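Local coordinates for protein mannitol dehydrogenase (PDB 1LJ8) that probably catalyses the NAD-dependent oxidation of mannitol at its second carbon, as a long-chain dehydrogenase of the mannitol dehydrogenase family, at residues A[202-207]-A[216-221]; A[184-189]-A[197-202]. All blocks are in the same frame, centred on the assembly; numbering follows the deposited sequence.

How the contacts relate
Of the elements involved, strand 185-188, the outermost strand at one end of the main mixed sheet of the Rossmann domain, comes first along the chain, which then enters helix 195-210. Contact 2 closes this short loop, joining 184-189 to 197-202. Further along the same helix contact 1 opens: 202-207 packs against 216-221 after the chain has turned back into helix 212-221. The two closures therefore follow in series, neither enclosing nor crossing the other, and meet at A202. The centres of contact 1 and contact 2 lie about 10 Å apart. K219 of contact 1 packs against R200 of contact 2. Helix 195-210 thus joins the sheet edge to helix 212-221.

Contact 1. Residues A[202-207]-A[216-221]; sequences ALLAFA and DWIKAH
A chi1 of -69° sets L204 CG beside its own backbone N and anti to the carbonyl carbon; CD1 continues the extended chain, while the other methyl, CD2, meets I218 and K219. I218, whose chi1 is -71°, sends its two branches to different partners. I218 CG2 lies anti to the backbone N and comes within 3.7 Å of L204 CD2, the two side chains sliding past each other in opposite directions. The same I218 CG2 also reaches L203 CD2, at 4.1 Å, but here the side chains meet at about a right angle. The other branch of I218 reaches across to helix 195-210, where its tip, CD1, comes to 3.9 Å from the methyl CB of A207. One isoleucine is thus inserted among three residues of the facing helix.

K219 takes part through the base of its side chain. L204 CD2 lies 3.7 Å from K219 N and 3.9 Å from K219 CB, and L204 CD1 meets K219 CG; the long extended chain beyond leads the ammonium group away from the interface.

Helices 195-210 and 212-221 form an antiparallel helical hairpin within the Rossmann domain: the short segments approach to 9.7 Å between axes at an angle of 157°, and L204 and K219 have the nearest CA atoms. F224 touches both L203 and I218 and continues the apolar patch, while L203 also packs on I169 and C170 of helix 165-178. On helix 212-221, W217 makes a cation-pi contact with R177.

No hydrogen bond or salt bridge spans the two segments, so the hairpin is held here by close fit and by burial of aliphatic branches, with CB and CG of the exposed K219 completing the apolar contact beside L204.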
ATOM      1  N   ALA A 202      -0.746 -12.892  11.724  1.00 14.18           N
ATOM      2  CA  ALA A 202       0.036 -13.644  10.779  1.00 15.48           C
ATOM      3  C   ALA A 202       1.348 -14.145  11.374  1.00 14.05           C
ATOM      4  O   ALA A 202       1.674 -15.344  11.223  1.00 14.08           O
ATOM      5  CB  ALA A 202       0.306 -12.777   9.546  1.00 15.37           C
ATOM      6  N   LEU A 203       2.115 -13.244  12.012  1.00 13.75           N
ATOM      7  CA  LEU A 203       3.400 -13.661  12.585  1.00 13.77           C
ATOM      8  C   LEU A 203       3.203 -14.714  13.659  1.00 15.48           C
ATOM      9  O   LEU A 203       3.940 -15.712  13.688  1.00 15.93           O
ATOM     10  CB  LEU A 203       4.182 -12.476  13.126  1.00 13.80           C
ATOM     11  CG  LEU A 203       5.596 -12.831  13.611  1.00 14.37           C
ATOM     12  CD1 LEU A 203       6.478 -13.455  12.508  1.00 15.56           C
ATOM     13  CD2 LEU A 203       6.206 -11.550  14.156  1.00 14.21           C
ATOM     14  N   LEU A 204       2.186 -14.541  14.506  1.00 14.02           N
ATOM     15  CA  LEU A 204       1.937 -15.534  15.555  1.00 17.18           C
ATOM     16  C   LEU A 204       1.516 -16.862  14.973  1.00 16.48           C
ATOM     17  O   LEU A 204       1.975 -17.919  15.450  1.00 17.89           O
ATOM     18  CB  LEU A 204       0.863 -15.044  16.548  1.00 16.13           C
ATOM     19  CG  LEU A 204       1.300 -13.877  17.443  1.00 17.81           C
ATOM     20  CD1 LEU A 204       0.117 -13.549  18.407  1.00 17.16           C
ATOM     21  CD2 LEU A 204       2.560 -14.228  18.258  1.00 20.68           C
ATOM     22  N   ALA A 205       0.663 -16.847  13.952  1.00 15.61           N
ATOM     23  CA  ALA A 205       0.212 -18.103  13.332  1.00 16.65           C
ATOM     24  C   ALA A 205       1.410 -18.834  12.725  1.00 18.41           C
ATOM     25  O   ALA A 205       1.568 -20.069  12.848  1.00 18.27           O
ATOM     26  CB  ALA A 205      -0.793 -17.832  12.268  1.00 18.01           C
ATOM     27  N   PHE A 206       2.284 -18.063  12.094  1.00 16.71           N
ATOM     28  CA  PHE A 206       3.473 -18.652  11.496  1.00 17.02           C
ATOM     29  C   PHE A 206       4.391 -19.221  12.587  1.00 16.57           C
ATOM     30  O   PHE A 206       4.879 -20.332  12.463  1.00 19.09           O
ATOM     31  CB  PHE A 206       4.229 -17.587  10.681  1.00 16.34           C
ATOM     32  CG  PHE A 206       5.448 -18.126   9.994  1.00 15.10           C
ATOM     33  CD1 PHE A 206       5.353 -18.715   8.732  1.00 14.63           C
ATOM     34  CD2 PHE A 206       6.679 -18.025  10.604  1.00 15.56           C
ATOM     35  CE1 PHE A 206       6.496 -19.202   8.090  1.00 16.03           C
ATOM     36  CE2 PHE A 206       7.835 -18.504   9.967  1.00 17.29           C
ATOM     37  CZ  PHE A 206       7.738 -19.085   8.726  1.00 17.26           C
ATOM     38  N   ALA A 207       4.629 -18.455  13.638  1.00 14.92           N
ATOM     39  CA  ALA A 207       5.495 -18.886  14.718  1.00 16.84           C
ATOM     40  C   ALA A 207       4.956 -20.172  15.359  1.00 18.68           C
ATOM     41  O   ALA A 207       5.737 -21.063  15.721  1.00 18.63           O
ATOM     42  CB  ALA A 207       5.638 -17.791  15.763  1.00 15.42           C
ATOM     43  N   ASP A 216       4.882 -18.096  21.894  1.00 22.02           N
ATOM     44  CA  ASP A 216       4.575 -17.466  23.170  1.00 22.70           C
ATOM     45  C   ASP A 216       5.499 -16.303  23.489  1.00 21.93           C
ATOM     46  O   ASP A 216       5.062 -15.264  24.026  1.00 19.99           O
ATOM     47  CB  ASP A 216       4.646 -18.508  24.299  1.00 25.90           C
ATOM     48  CG  ASP A 216       3.502 -19.516  24.248  1.00 28.95           C
ATOM     49  OD1 ASP A 216       2.666 -19.497  23.312  1.00 30.46           O
ATOM     50  OD2 ASP A 216       3.431 -20.355  25.166  1.00 32.07           O
ATOM     51  N   TRP A 217       6.769 -16.463  23.152  1.00 18.24           N
ATOM     52  CA  TRP A 217       7.717 -15.418  23.429  1.00 19.57           C
ATOM     53  C   TRP A 217       7.391 -14.189  22.568  1.00 18.70           C
ATOM     54  O   TRP A 217       7.486 -13.045  23.045  1.00 19.85           O
ATOM     55  CB  TRP A 217       9.141 -15.862  23.119  1.00 19.69           C
ATOM     56  CG  TRP A 217      10.160 -14.832  23.506  1.00 20.43           C
ATOM     57  CD1 TRP A 217      10.778 -14.679  24.719  1.00 21.86           C
ATOM     58  CD2 TRP A 217      10.708 -13.833  22.651  1.00 21.16           C
ATOM     59  NE1 TRP A 217      11.684 -13.648  24.663  1.00 20.89           N
ATOM     60  CE2 TRP A 217      11.658 -13.112  23.401  1.00 21.58           C
ATOM     61  CE3 TRP A 217      10.490 -13.483  21.309  1.00 20.06           C
ATOM     62  CZ2 TRP A 217      12.401 -12.045  22.852  1.00 21.97           C
ATOM     63  CZ3 TRP A 217      11.236 -12.423  20.769  1.00 21.48           C
ATOM     64  CH2 TRP A 217      12.170 -11.723  21.537  1.00 20.61           C
ATOM     65  N   ILE A 218       7.023 -14.418  21.311  1.00 18.40           N
ATOM     66  CA  ILE A 218       6.720 -13.289  20.428  1.00 17.53           C
ATOM     67  C   ILE A 218       5.470 -12.557  20.924  1.00 17.93           C
ATOM     68  O   ILE A 218       5.429 -11.317  20.987  1.00 17.40           O
ATOM     69  CB  ILE A 218       6.531 -13.779  18.964  1.00 15.99           C
ATOM     70  CG1 ILE A 218       7.903 -14.192  18.412  1.00 16.23           C
ATOM     71  CG2 ILE A 218       5.870 -12.643  18.059  1.00 13.88           C
ATOM     72  CD1 ILE A 218       7.825 -14.785  17.019  1.00 17.99           C
ATOM     73  N   LYS A 219       4.458 -13.333  21.291  1.00 19.22           N
ATOM     74  CA  LYS A 219       3.211 -12.764  21.783  1.00 20.72           C
ATOM     75  C   LYS A 219       3.475 -11.855  22.976  1.00 20.82           C
ATOM     76  O   LYS A 219       2.869 -10.772  23.105  1.00 20.58           O
ATOM     77  CB  LYS A 219       2.240 -13.894  22.128  1.00 22.91           C
ATOM     78  CG  LYS A 219       0.845 -13.442  22.446  1.00 26.78           C
ATOM     79  CD  LYS A 219      -0.042 -14.659  22.697  1.00 29.17           C
ATOM     80  CE  LYS A 219      -1.474 -14.230  23.008  1.00 31.72           C
ATOM     81  NZ  LYS A 219      -2.405 -15.376  22.779  1.00 34.96           N
ATOM     82  N   ALA A 220       4.422 -12.244  23.819  1.00 19.44           N
ATOM     83  CA  ALA A 220       4.740 -11.449  24.997  1.00 20.80           C
ATOM     84  C   ALA A 220       5.800 -10.349  24.848  1.00 20.84           C
ATOM     85  O   ALA A 220       5.866  -9.448  25.678  1.00 22.22           O
ATOM     86  CB  ALA A 220       5.153 -12.399  26.160  1.00 20.90           C
ATOM     87  N   HIS A 221       6.619 -10.384  23.796  1.00 18.11           N
ATOM     88  CA  HIS A 221       7.703  -9.402  23.694  1.00 18.28           C
ATOM     89  C   HIS A 221       7.679  -8.450  22.491  1.00 16.08           C
ATOM     90  O   HIS A 221       8.379  -7.433  22.485  1.00 17.41           O
ATOM     91  CB  HIS A 221       9.068 -10.138  23.697  1.00 18.32           C
ATOM     92  CG  HIS A 221       9.319 -10.916  24.962  1.00 20.76           C
ATOM     93  ND1 HIS A 221      10.031 -10.409  26.029  1.00 22.94           N
ATOM     94  CD2 HIS A 221       8.907 -12.152  25.342  1.00 21.70           C
ATOM     95  CE1 HIS A 221      10.050 -11.301  27.009  1.00 20.30           C
ATOM     96  NE2 HIS A 221       9.376 -12.365  26.619  1.00 23.77           N
TER

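Contact 2. Residues A[184-189]-A[197-202]; sequences FTVMSC and AVTRKA
V186 meets T199 with one methyl and the edge of the F184 ring with the other: its CG2 lies in the plane of that ring, at the rim, while CG1 comes within 3.6 Å of T199 CG2, the side chains meeting obliquely. The ring makes no contact with 197-202; it packs on I169, L173 and R176 of helix 165-178 and on V127 of the adjoining strand.

Two residues on along the strand, S188 presents its CB to T199 OG1 at 3.3 Å. The two hydroxyls are 3.9 Å apart and are not bonded to each other. T199 OG1, placed beside its own backbone N by a chi1 of -58°, hydrogen-bonds back to N195 O, one turn earlier in the helix. This is the strand-to-helix passage of a Rossmann fold, in which the segment after the C-terminal end of strand 185-188 reaches the dinucleotide: C189 touches NAD, and D190 and N191 belong to its binding site. S188 OG hydrogen-bonds to Y136 OH and to D190 N, and so probably helps to position the backbone where the chain leaves the strand towards the cofactor.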
ATOM      1  N   PHE A 184      12.344  -6.297  18.614  1.00 14.82           N
ATOM      2  CA  PHE A 184      12.065  -5.025  17.930  1.00 13.35           C
ATOM      3  C   PHE A 184      10.518  -4.940  17.796  1.00 12.86           C
ATOM      4  O   PHE A 184       9.821  -5.904  18.056  1.00 11.93           O
ATOM      5  CB  PHE A 184      12.692  -4.995  16.528  1.00 12.37           C
ATOM      6  CG  PHE A 184      12.588  -6.300  15.769  1.00 12.23           C
ATOM      7  CD1 PHE A 184      11.354  -6.787  15.317  1.00 12.81           C
ATOM      8  CD2 PHE A 184      13.759  -7.003  15.451  1.00 14.49           C
ATOM      9  CE1 PHE A 184      11.272  -7.945  14.549  1.00 13.82           C
ATOM     10  CE2 PHE A 184      13.694  -8.168  14.687  1.00 14.27           C
ATOM     11  CZ  PHE A 184      12.454  -8.631  14.237  1.00 12.63           C
ATOM     12  N   THR A 185       9.993  -3.765  17.460  1.00 12.20           N
ATOM     13  CA  THR A 185       8.571  -3.585  17.192  1.00 11.76           C
ATOM     14  C   THR A 185       8.427  -3.893  15.692  1.00 11.01           C
ATOM     15  O   THR A 185       9.352  -3.619  14.902  1.00 12.49           O
ATOM     16  CB  THR A 185       8.164  -2.091  17.391  1.00 11.27           C
ATOM     17  OG1 THR A 185       8.340  -1.724  18.764  1.00 13.03           O
ATOM     18  CG2 THR A 185       6.712  -1.849  16.978  1.00 11.78           C
ATOM     19  N   VAL A 186       7.316  -4.487  15.296  1.00 11.32           N
ATOM     20  CA  VAL A 186       7.037  -4.718  13.870  1.00 12.46           C
ATOM     21  C   VAL A 186       5.934  -3.703  13.537  1.00 13.04           C
ATOM     22  O   VAL A 186       4.821  -3.742  14.089  1.00 12.99           O
ATOM     23  CB  VAL A 186       6.559  -6.126  13.553  1.00 11.82           C
ATOM     24  CG1 VAL A 186       6.422  -6.270  12.001  1.00 12.75           C
ATOM     25  CG2 VAL A 186       7.622  -7.134  13.995  1.00 14.14           C
HETATM   26  N   MSE A 187       6.280  -2.795  12.628  1.00 11.59           N
HETATM   27  CA  MSE A 187       5.424  -1.663  12.273  1.00 10.76           C
HETATM   28  C   MSE A 187       4.899  -1.717  10.850  1.00 11.40           C
HETATM   29  O   MSE A 187       5.580  -1.288   9.925  1.00 11.36           O
HETATM   30  CB  MSE A 187       6.264  -0.373  12.515  1.00 11.09           C
HETATM   31  CG  MSE A 187       5.457   0.926  12.494  1.00 12.80           C
HETATM   32 SE   MSE A 187       6.573   2.512  12.711  1.00 19.57          SE
HETATM   33  CE  MSE A 187       7.442   2.624  10.951  1.00 14.46           C
ATOM     34  N   SER A 188       3.657  -2.175  10.670  1.00 10.20           N
ATOM     35  CA  SER A 188       3.070  -2.276   9.321  1.00 10.49           C
ATOM     36  C   SER A 188       2.660  -0.898   8.805  1.00 12.30           C
ATOM     37  O   SER A 188       2.025  -0.130   9.525  1.00 12.97           O
ATOM     38  CB  SER A 188       1.787  -3.131   9.346  1.00  9.79           C
ATOM     39  OG  SER A 188       1.220  -3.135   8.026  1.00 11.86           O
ATOM     40  N   CYS A 189       3.021  -0.609   7.565  1.00 11.94           N
ATOM     41  CA  CYS A 189       2.618   0.654   6.930  1.00 11.80           C
ATOM     42  C   CYS A 189       1.850   0.308   5.652  1.00 12.06           C
ATOM     43  O   CYS A 189       1.860   1.070   4.674  1.00 12.70           O
ATOM     44  CB  CYS A 189       3.851   1.516   6.599  1.00 10.06           C
ATOM     45  SG  CYS A 189       4.712   2.018   8.093  1.00 12.70           S
ATOM     46  N   ALA A 197      -2.903  -5.431  13.835  1.00 14.09           N
ATOM     47  CA  ALA A 197      -3.526  -6.683  14.288  1.00 14.28           C
ATOM     48  C   ALA A 197      -3.312  -7.814  13.275  1.00 15.89           C
ATOM     49  O   ALA A 197      -3.122  -8.985  13.680  1.00 13.84           O
ATOM     50  CB  ALA A 197      -5.035  -6.494  14.528  1.00 16.60           C
ATOM     51  N   VAL A 198      -3.361  -7.484  11.979  1.00 12.54           N
ATOM     52  CA  VAL A 198      -3.160  -8.497  10.930  1.00 12.65           C
ATOM     53  C   VAL A 198      -1.701  -8.995  10.983  1.00 13.47           C
ATOM     54  O   VAL A 198      -1.455 -10.226  10.910  1.00 12.81           O
ATOM     55  CB  VAL A 198      -3.493  -7.932   9.515  1.00 13.53           C
ATOM     56  CG1 VAL A 198      -3.122  -8.974   8.396  1.00 13.86           C
ATOM     57  CG2 VAL A 198      -5.025  -7.692   9.397  1.00 14.06           C
ATOM     58  N   THR A 199      -0.756  -8.063  11.124  1.00 12.75           N
ATOM     59  CA  THR A 199       0.682  -8.439  11.204  1.00 12.79           C
ATOM     60  C   THR A 199       0.887  -9.372  12.401  1.00 14.01           C
ATOM     61  O   THR A 199       1.553 -10.410  12.300  1.00 13.51           O
ATOM     62  CB  THR A 199       1.574  -7.207  11.393  1.00 14.54           C
ATOM     63  OG1 THR A 199       1.353  -6.306  10.291  1.00 13.80           O
ATOM     64  CG2 THR A 199       3.094  -7.618  11.429  1.00 14.22           C
ATOM     65  N   ARG A 200       0.305  -8.995  13.536  1.00 15.07           N
ATOM     66  CA  ARG A 200       0.380  -9.831  14.734  1.00 15.66           C
ATOM     67  C   ARG A 200      -0.219 -11.214  14.497  1.00 14.10           C
ATOM     68  O   ARG A 200       0.428 -12.227  14.807  1.00 12.92           O
ATOM     69  CB  ARG A 200      -0.369  -9.166  15.894  1.00 17.09           C
ATOM     70  CG  ARG A 200      -0.325  -9.980  17.200  1.00 19.77           C
ATOM     71  CD  ARG A 200      -0.964  -9.128  18.295  1.00 23.77           C
ATOM     72  NE  ARG A 200      -1.139  -9.838  19.553  1.00 26.99           N
ATOM     73  CZ  ARG A 200      -2.149 -10.670  19.807  1.00 29.81           C
ATOM     74  NH1 ARG A 200      -3.096 -10.907  18.895  1.00 30.14           N
ATOM     75  NH2 ARG A 200      -2.198 -11.286  20.981  1.00 31.95           N
ATOM     76  N   LYS A 201      -1.431 -11.277  13.929  1.00 13.67           N
ATOM     77  CA  LYS A 201      -2.082 -12.565  13.704  1.00 16.24           C
ATOM     78  C   LYS A 201      -1.279 -13.481  12.793  1.00 16.97           C
ATOM     79  O   LYS A 201      -1.136 -14.694  13.058  1.00 15.07           O
ATOM     80  CB  LYS A 201      -3.475 -12.372  13.100  1.00 20.13           C
ATOM     81  CG  LYS A 201      -4.290 -13.653  13.061  1.00 25.59           C
ATOM     82  CD  LYS A 201      -5.610 -13.342  12.349  1.00 30.66           C
ATOM     83  CE  LYS A 201      -6.653 -14.428  12.582  1.00 34.75           C
ATOM     84  NZ  LYS A 201      -7.809 -14.166  11.685  1.00 36.56           N
ATOM     85  N   ALA A 202      -0.746 -12.892  11.724  1.00 14.18           N
ATOM     86  CA  ALA A 202       0.036 -13.644  10.779  1.00 15.48           C
ATOM     87  C   ALA A 202       1.348 -14.145  11.374  1.00 14.05           C
ATOM     88  O   ALA A 202       1.674 -15.344  11.223  1.00 14.08           O
ATOM     89  CB  ALA A 202       0.306 -12.777   9.546  1.00 15.37           C
TER